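Local structure of deferrochelatase (Vibrio cholerae, 5DE0) at residues 22-27 with 98-103; 92-97 with 283-288. The protein binds heme b and probably acts as a dye-decolorizing (DyP-type) peroxidase. All coordinates share one frame; numbering follows the deposited sequence.

Contact 1: 22-27 with 98-103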
loop_
_atom_site.group_PDB
_atom_site.type_symbol
_atom_site.label_atom_id
_atom_site.label_comp_id
_atom_site.label_asym_id
_atom_site.label_seq_id
_atom_site.Cartn_x
_atom_site.Cartn_y
_atom_site.Cartn_z
ATOM N N THR B 22 7.932 -10.164 0.876
ATOM C CA THR B 22 8.243 -10.111 2.296
ATOM C C THR B 22 9.588 -10.761 2.620
ATOM O O THR B 22 9.828 -11.923 2.287
ATOM C CB THR B 22 7.139 -10.796 3.126
ATOM O OG1 THR B 22 5.888 -10.142 2.885
ATOM C CG2 THR B 22 7.460 -10.721 4.611
ATOM N N LEU B 23 10.461 -9.993 3.263
ATOM C CA LEU B 23 11.728 -10.512 3.763
ATOM C C LEU B 23 11.654 -10.625 5.281
ATOM O O LEU B 23 11.331 -9.654 5.964
ATOM C CB LEU B 23 12.892 -9.607 3.349
ATOM C CG LEU B 23 13.092 -9.359 1.850
ATOM C CD1 LEU B 23 14.354 -8.544 1.605
ATOM C CD2 LEU B 23 13.147 -10.668 1.089
ATOM N N LEU B 24 11.948 -11.808 5.813
ATOM C CA LEU B 24 11.861 -12.010 7.255
ATOM C C LEU B 24 13.047 -12.795 7.809
ATOM O O LEU B 24 13.742 -13.504 7.081
ATOM C CB LEU B 24 10.545 -12.712 7.616
ATOM C CG LEU B 24 10.250 -14.099 7.036
ATOM C CD1 LEU B 24 10.685 -15.198 7.993
ATOM C CD2 LEU B 24 8.773 -14.239 6.696
ATOM N N LYS B 25 13.271 -12.649 9.110
ATOM C CA LYS B 25 14.341 -13.352 9.802
ATOM C C LYS B 25 13.735 -14.300 10.830
ATOM O O LYS B 25 12.772 -13.947 11.510
ATOM C CB LYS B 25 15.288 -12.358 10.478
ATOM C CG LYS B 25 16.552 -12.971 11.054
ATOM C CD LYS B 25 17.594 -13.225 9.975
ATOM C CE LYS B 25 18.846 -13.861 10.563
ATOM N NZ LYS B 25 19.862 -14.175 9.521
ATOM N N VAL B 26 14.289 -15.503 10.935
ATOM C CA VAL B 26 13.775 -16.496 11.871
ATOM C C VAL B 26 14.551 -16.457 13.184
ATOM O O VAL B 26 15.730 -16.806 13.230
ATOM C CB VAL B 26 13.839 -17.912 11.276
ATOM C CG1 VAL B 26 13.175 -18.908 12.212
ATOM C CG2 VAL B 26 13.173 -17.937 9.907
ATOM N N ARG B 27 13.880 -16.032 14.250
ATOM C CA ARG B 27 14.540 -15.829 15.536
ATOM C C ARG B 27 14.463 -17.045 16.460
ATOM O O ARG B 27 15.435 -17.383 17.135
ATOM C CB ARG B 27 13.948 -14.605 16.241
ATOM C CG ARG B 27 14.339 -13.284 15.604
ATOM C CD ARG B 27 15.850 -13.207 15.416
ATOM N NE ARG B 27 16.263 -11.965 14.769
ATOM C CZ ARG B 27 17.516 -11.681 14.427
ATOM N NH1 ARG B 27 18.487 -12.553 14.666
ATOM N NH2 ARG B 27 17.797 -10.525 13.841
ATOM N N VAL B 98 14.299 -15.697 4.926
ATOM C CA VAL B 98 13.183 -16.190 4.121
ATOM C C VAL B 98 12.545 -15.104 3.257
ATOM O O VAL B 98 12.350 -13.973 3.702
ATOM C CB VAL B 98 12.084 -16.817 5.023
ATOM C CG1 VAL B 98 10.872 -17.238 4.201
ATOM C CG2 VAL B 98 12.639 -18.000 5.803
ATOM N N LEU B 99 12.229 -15.462 2.017
ATOM C CA LEU B 99 11.451 -14.602 1.136
ATOM C C LEU B 99 10.072 -15.209 0.877
ATOM O O LEU B 99 9.954 -16.387 0.535
ATOM C CB LEU B 99 12.187 -14.377 -0.191
ATOM C CG LEU B 99 11.372 -13.813 -1.360
ATOM C CD1 LEU B 99 10.811 -12.434 -1.037
ATOM C CD2 LEU B 99 12.214 -13.764 -2.632
ATOM N N ILE B 100 9.032 -14.400 1.056
ATOM C CA ILE B 100 7.678 -14.794 0.690
ATOM C C ILE B 100 7.185 -13.914 -0.451
ATOM O O ILE B 100 6.967 -12.717 -0.267
ATOM C CB ILE B 100 6.705 -14.683 1.880
ATOM C CG1 ILE B 100 7.153 -15.587 3.030
ATOM C CG2 ILE B 100 5.287 -15.036 1.447
ATOM C CD1 ILE B 100 6.241 -15.543 4.237
ATOM N N HIS B 101 7.018 -14.508 -1.629
ATOM C CA HIS B 101 6.605 -13.758 -2.813
ATOM C C HIS B 101 5.228 -14.193 -3.311
ATOM O O HIS B 101 5.018 -15.360 -3.646
ATOM C CB HIS B 101 7.645 -13.918 -3.927
ATOM C CG HIS B 101 7.204 -13.381 -5.252
ATOM N ND1 HIS B 101 7.498 -14.011 -6.443
ATOM C CD2 HIS B 101 6.497 -12.274 -5.578
ATOM C CE1 HIS B 101 6.984 -13.318 -7.444
ATOM N NE2 HIS B 101 6.373 -12.258 -6.946
ATOM N N CYS B 102 4.299 -13.241 -3.354
ATOM C CA CYS B 102 2.951 -13.481 -3.856
ATOM C C CYS B 102 2.562 -12.419 -4.878
ATOM O O CYS B 102 3.009 -11.277 -4.787
ATOM C CB CYS B 102 1.936 -13.482 -2.708
ATOM S SG CYS B 102 2.290 -14.626 -1.356
ATOM N N HIS B 103 1.733 -12.793 -5.849
ATOM C CA HIS B 103 1.111 -11.807 -6.727
ATOM C C HIS B 103 -0.281 -12.276 -7.139
ATOM O O HIS B 103 -0.508 -13.469 -7.331
ATOM C CB HIS B 103 1.985 -11.521 -7.959
ATOM C CG HIS B 103 2.218 -12.710 -8.842
ATOM N ND1 HIS B 103 1.273 -13.174 -9.731
ATOM C CD2 HIS B 103 3.299 -13.512 -8.987
ATOM C CE1 HIS B 103 1.758 -14.219 -10.378
ATOM N NE2 HIS B 103 2.984 -14.446 -9.945
#
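Two central strands of the N-terminal ferredoxin-like sheet run antiparallel here, 18-26 beside 98-104. The sheet is the four-stranded antiparallel one of the dimeric alpha-beta barrel fold, with strand order 2-3-1-4. Four backbone hydrogen bonds hold the register. Thr22 and Ile100 form one hydrogen-bonded pair: Ile100 N reaches Thr22 O at 2.9 Å, and Thr22 N donates back to Ile100 O. Leu24 and Val98 form the other, with Leu24 N 3.1 Å from Val98 O. All four bonds lie in the plane of the accepting carbonyl. Leu23 and Leu99 sit between them as a non-hydrogen-bonded pair, and the CA-H of Leu99 points at Thr22 O.

Most of the side-chain contact is on the face of Thr22, Leu24, Val98 and Ile100. Leu37 of helix 30-38 packs on Val98 and Ile100, and Leu114 of helix 108-117 on Thr22. Leu24 has its CG in the crowded position between backbone N and carbonyl carbon (chi1 60°). This lays the side chain alongside Val98, pointing the same way, with Leu24 CD1 3.7 Å from Val98 CB. Leu24 also crosses Ile100 obliquely, with Leu24 CD2 3.8 Å from Ile100 CD1. The opposite face carries Leu23 and Leu99, which meet Val176 of strand 172-181 in the second sheet.

Packing loosens toward Arg27. Val26 CG2 just meets Val98 CG2 at 4.1 Å. Lys25 is partly exposed and turns away from strand 98-104; its amine forms salt bridges with Asp95 and Asp97. Arg27 is exposed, and its guanidinium lies over Lys25 CG.

Leu23 and Leu99 cross obliquely, one CG beside its backbone N and the other anti to it (chi1 -58° and 164°), so that Leu23 CD2 touches Leu99 CD1 at 3.6 Å.

Contact 2: 92-97 with 283-288; sequences PSTDVD and AVTGAY
Thr94 grips Gly286 with two hydrogen bonds. Its backbone N donates to Gly286 O at 2.8 Å, nearly straight (167° at the hydrogen) and in the carbonyl plane. Its hydroxyl takes the return bond, with Gly286 N 3.0 Å from Thr94 OG1. The chi1 of -47° sets OG1 beside its own backbone N and anti to the carbonyl carbon, so both groups of one residue face the same glycine. OG1 also presses on Thr285, 3.3 Å from Thr285 CA.

Gly286 lies against loop 92-97. With no side chain, Gly286 CA comes 3.5 Å from Pro92 O in a bent CA-H...O contact. At one end the CG-CD edge of the Pro92 ring rests on Ala283 O, with Pro92 CD 3.3 Å away. At the other, Val96 CG1 sits 3.6 Å from Ala287 CB.

The contact joins the two halves of the DyP-type fold. The loop 92-97 leads into strand 98-104 of the N-terminal half. Segment 283-288 lies on strand 281-291, an outer strand of the C-terminal sheet in this chain, interrupted at 284-286. Ala283 is about 7 Å from the heme by its side chain.

Two waters add bridges. One donates to Pro92 O and to Thr285 O, the latter at 2.6 Å. The second donates to Ser93 OG and Thr94 O, and weakly to Gly286 O.

Farther out, Ser93 OG is bonded to Phe81 O, and Thr285 OG1 to the backbone N of Arg178 on the neighbouring strand. The methyl-bearing side chain of Thr94 packs on Val128 of strand 125-134.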
loop_
_atom_site.group_PDB
_atom_site.type_symbol
_atom_site.label_atom_id
_atom_site.label_comp_id
_atom_site.label_asym_id
_atom_site.label_seq_id
_atom_site.Cartn_x
_atom_site.Cartn_y
_atom_site.Cartn_z
ATOM N N PRO B 92 23.628 -2.660 -0.909
ATOM C CA PRO B 92 23.648 -3.194 0.457
ATOM C C PRO B 92 23.250 -4.666 0.527
ATOM O O PRO B 92 22.529 -5.155 -0.343
ATOM C CB PRO B 92 22.618 -2.325 1.193
ATOM C CG PRO B 92 22.472 -1.099 0.357
ATOM C CD PRO B 92 22.663 -1.558 -1.053
ATOM N N SER B 93 23.722 -5.360 1.558
ATOM C CA SER B 93 23.336 -6.748 1.794
ATOM C C SER B 93 22.437 -6.842 3.022
ATOM O O SER B 93 22.777 -6.329 4.088
ATOM C CB SER B 93 24.571 -7.633 1.969
ATOM O OG SER B 93 24.210 -8.999 2.097
ATOM N N THR B 94 21.289 -7.493 2.870
ATOM C CA THR B 94 20.317 -7.582 3.954
ATOM C C THR B 94 20.409 -8.914 4.691
ATOM O O THR B 94 20.478 -9.973 4.067
ATOM C CB THR B 94 18.875 -7.403 3.436
ATOM O OG1 THR B 94 18.811 -6.271 2.560
ATOM C CG2 THR B 94 17.911 -7.199 4.594
ATOM N N ASP B 95 20.413 -8.854 6.020
ATOM C CA ASP B 95 20.369 -10.061 6.835
ATOM C C ASP B 95 18.946 -10.613 6.839
ATOM O O ASP B 95 18.074 -10.107 7.547
ATOM C CB ASP B 95 20.847 -9.773 8.262
ATOM C CG ASP B 95 20.882 -11.020 9.135
ATOM O OD1 ASP B 95 20.921 -12.140 8.586
ATOM O OD2 ASP B 95 20.878 -10.874 10.377
ATOM N N VAL B 96 18.719 -11.650 6.038
ATOM C CA VAL B 96 17.381 -12.202 5.855
ATOM C C VAL B 96 17.441 -13.711 5.617
ATOM O O VAL B 96 18.343 -14.204 4.940
ATOM C CB VAL B 96 16.654 -11.503 4.678
ATOM C CG1 VAL B 96 17.537 -11.491 3.440
ATOM C CG2 VAL B 96 15.310 -12.160 4.386
ATOM N N ASP B 97 16.488 -14.442 6.192
ATOM C CA ASP B 97 16.446 -15.894 6.059
ATOM C C ASP B 97 15.442 -16.372 5.012
ATOM O O ASP B 97 15.691 -17.350 4.307
ATOM C CB ASP B 97 16.105 -16.544 7.402
ATOM C CG ASP B 97 17.174 -16.319 8.453
ATOM O OD1 ASP B 97 18.354 -16.162 8.077
ATOM O OD2 ASP B 97 16.834 -16.306 9.655
ATOM N N ALA B 283 19.570 1.209 -4.181
ATOM C CA ALA B 283 19.128 -0.021 -3.537
ATOM C C ALA B 283 19.221 0.119 -2.023
ATOM O O ALA B 283 20.232 0.584 -1.499
ATOM C CB ALA B 283 19.954 -1.205 -4.020
ATOM N N VAL B 284 18.164 -0.280 -1.322
ATOM C CA VAL B 284 18.134 -0.183 0.134
ATOM C C VAL B 284 18.164 -1.576 0.762
ATOM O O VAL B 284 18.483 -1.735 1.941
ATOM C CB VAL B 284 16.889 0.596 0.622
ATOM C CG1 VAL B 284 15.642 -0.272 0.544
ATOM C CG2 VAL B 284 17.099 1.113 2.038
ATOM N N THR B 285 17.833 -2.585 -0.039
ATOM C CA THR B 285 17.948 -3.976 0.381
ATOM C C THR B 285 18.622 -4.788 -0.717
ATOM O O THR B 285 18.734 -4.330 -1.856
ATOM C CB THR B 285 16.577 -4.605 0.701
ATOM O OG1 THR B 285 15.750 -4.576 -0.469
ATOM C CG2 THR B 285 15.883 -3.860 1.831
ATOM N N GLY B 286 19.072 -5.989 -0.371
ATOM C CA GLY B 286 19.701 -6.877 -1.334
ATOM C C GLY B 286 19.877 -8.267 -0.758
ATOM O O GLY B 286 20.432 -8.426 0.329
ATOM N N ALA B 287 19.412 -9.280 -1.485
ATOM C CA ALA B 287 19.472 -10.648 -0.988
ATOM C C ALA B 287 19.356 -11.693 -2.093
ATOM O O ALA B 287 18.665 -11.488 -3.090
ATOM C CB ALA B 287 18.385 -10.871 0.045
ATOM N N TYR B 288 20.046 -12.814 -1.901
ATOM C CA TYR B 288 19.921 -13.970 -2.780
ATOM C C TYR B 288 19.110 -15.061 -2.092
ATOM O O TYR B 288 19.204 -15.245 -0.878
ATOM C CB TYR B 288 21.298 -14.515 -3.172
ATOM C CG TYR B 288 22.009 -13.738 -4.259
ATOM C CD1 TYR B 288 21.304 -13.170 -5.312
ATOM C CD2 TYR B 288 23.388 -13.582 -4.235
ATOM C CE1 TYR B 288 21.956 -12.465 -6.310
ATOM C CE2 TYR B 288 24.047 -12.877 -5.225
ATOM C CZ TYR B 288 23.328 -12.322 -6.260
ATOM O OH TYR B 288 23.983 -11.620 -7.247
HETATM O O HOH W 1 21.133 -4.019 -2.783
HETATM O O HOH W 2 21.925 -10.995 2.094
#

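From the N terminus, the chain first passes 22-27 in strand 18-26. It then runs through helices, strand 57-62 and the small hairpin before reaching 92-97. Strand 98-104 follows at once and closes contact 1, within the N-terminal half. Contact 2 closes much later, when 283-288, in the last strand of the C-terminal sheet, comes back to the loop. The two loops therefore cross rather than nest. Since 92-97 runs directly into 98-103, the contacts share one piece of chain. They also touch: Val96 CG2 packs on Leu23 CB at 3.7 Å and on Leu24 O. Together they tie the N-terminal sheet to strand 281-291 near the heme.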